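Local coordinates for CELL WALL surface anchor family protein (Streptococcus pneumoniae, PDB 2WW8) that serves as the adhesin of the pneumococcal pilus, probably attaching the bacterium to host cells through an integrin I-like domain carried on an elongated, multidomain stalk, at residues A[623-629]-A[644-650]. Residues are numbered along the deposited sequence; the frame is centred on the assembly and turned at random.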
# COMPACT_ATOMS: atom_id res chain seq x y z
N LEU A 623 4.16 -16.63 2.87
CA LEU A 623 3.18 -16.19 3.86
C LEU A 623 3.97 -15.63 5.05
O LEU A 623 4.75 -16.38 5.68
CB LEU A 623 2.25 -17.35 4.28
CG LEU A 623 1.03 -16.81 5.07
CD1 LEU A 623 0.08 -16.03 4.16
CD2 LEU A 623 0.27 -17.91 5.84
N THR A 624 3.85 -14.32 5.28
CA THR A 624 4.59 -13.65 6.33
C THR A 624 3.60 -12.78 7.12
O THR A 624 2.50 -12.49 6.65
CB THR A 624 5.78 -12.79 5.80
OG1 THR A 624 5.24 -11.84 4.88
CG2 THR A 624 6.87 -13.68 5.02
N ALA A 625 3.98 -12.33 8.31
CA ALA A 625 3.12 -11.40 9.04
C ALA A 625 4.00 -10.37 9.72
O ALA A 625 5.21 -10.58 9.91
CB ALA A 625 2.30 -12.19 10.07
N ASN A 626 3.39 -9.26 10.12
CA ASN A 626 4.12 -8.08 10.56
C ASN A 626 4.57 -8.18 11.99
O ASN A 626 5.12 -7.23 12.51
CB ASN A 626 3.30 -6.81 10.28
CG ASN A 626 2.10 -6.67 11.22
OD1 ASN A 626 1.59 -7.66 11.77
ND2 ASN A 626 1.68 -5.44 11.46
N ASP A 627 4.38 -9.32 12.67
CA ASP A 627 5.12 -9.60 13.90
C ASP A 627 6.48 -10.28 13.61
O ASP A 627 7.17 -10.63 14.56
CB ASP A 627 4.31 -10.53 14.81
CG ASP A 627 4.15 -11.93 14.19
OD1 ASP A 627 4.35 -12.16 12.96
OD2 ASP A 627 3.78 -12.84 14.95
N GLY A 628 6.86 -10.40 12.33
CA GLY A 628 8.08 -11.05 11.89
C GLY A 628 7.94 -12.57 11.77
O GLY A 628 8.93 -13.25 11.54
N SER A 629 6.74 -13.12 11.94
CA SER A 629 6.55 -14.56 11.71
C SER A 629 6.45 -14.87 10.23
O SER A 629 6.21 -13.99 9.36
CB SER A 629 5.38 -15.15 12.53
OG SER A 629 4.14 -14.63 12.09
N GLY A 644 6.07 -19.07 16.12
CA GLY A 644 5.25 -18.93 14.92
C GLY A 644 4.30 -17.76 14.95
O GLY A 644 3.68 -17.50 13.93
N GLY A 645 4.17 -17.06 16.08
CA GLY A 645 3.42 -15.83 16.18
C GLY A 645 2.04 -15.87 15.52
O GLY A 645 1.27 -16.83 15.67
N LEU A 646 1.71 -14.82 14.79
CA LEU A 646 0.41 -14.74 14.12
C LEU A 646 0.14 -15.92 13.16
O LEU A 646 -1.00 -16.29 12.85
CB LEU A 646 0.35 -13.42 13.35
CG LEU A 646 0.39 -12.16 14.26
CD1 LEU A 646 0.54 -11.00 13.35
CD2 LEU A 646 -0.90 -11.99 15.11
N LEU A 647 1.19 -16.58 12.69
CA LEU A 647 1.01 -17.67 11.70
C LEU A 647 1.00 -19.06 12.32
O LEU A 647 0.97 -20.07 11.60
CB LEU A 647 2.06 -17.54 10.57
CG LEU A 647 1.99 -16.21 9.83
CD1 LEU A 647 3.03 -16.20 8.72
CD2 LEU A 647 0.54 -15.94 9.25
N LYS A 648 0.99 -19.11 13.65
CA LYS A 648 1.10 -20.37 14.40
C LYS A 648 0.13 -21.44 13.84
O LYS A 648 0.45 -22.63 13.76
CB LYS A 648 0.78 -20.04 15.87
CG LYS A 648 0.75 -21.21 16.79
CD LYS A 648 0.41 -20.70 18.20
CE LYS A 648 1.43 -19.68 18.66
NZ LYS A 648 1.48 -19.72 20.12
N ASN A 649 -1.07 -21.02 13.44
CA ASN A 649 -2.07 -21.98 12.97
C ASN A 649 -2.46 -21.76 11.51
O ASN A 649 -3.49 -22.30 11.06
CB ASN A 649 -3.31 -21.95 13.91
CG ASN A 649 -3.01 -22.48 15.32
OD1 ASN A 649 -3.20 -21.82 16.36
ND2 ASN A 649 -2.50 -23.69 15.35
N ALA A 650 -1.67 -20.97 10.76
CA ALA A 650 -2.03 -20.64 9.38
C ALA A 650 -1.55 -21.74 8.43
O ALA A 650 -0.48 -22.30 8.67
CB ALA A 650 -1.44 -19.29 8.91
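Where D627 meets L646, the end of strand 621-625 turns through a type I turn from A625 to G628 with a G1 bulge at G628 and S629, while 644-650 passes as a loop with a short 3-10 segment at L646 and L647. The bond between them runs from L646 N to D627 OD2, 2.9 Å and nearly straight at 164°, reaching the oxygen on its syn side but tilted from the carboxylate plane. The other oxygen is held by S629: its OG sits 2.6 Å from D627 OD1 on the syn lone pair, and its backbone N comes from above the plane, making an Asx turn. The L646 and D627 side chains run past each other in opposite directions, with L646 CG 3.5 Å from D627 OD2, and L646 CD1 lies 3.9 Å from A625 CB. L647, with CG anti to its carbonyl carbon (chi1 -59°), reaches in beside the strand: CG lies 3.5 Å from S629 OG, and CD2 meets L623 CD2 at 3.9 Å. That same L623 methyl touches A650 CB, and V674 of strand 673-682 lies against both L623 and L647. Within this Ig-like domain, then, leucine packing joins the loop to the strand, and three N-H or O-H donors fix the carboxylate's rotation, probably favouring its ionised form.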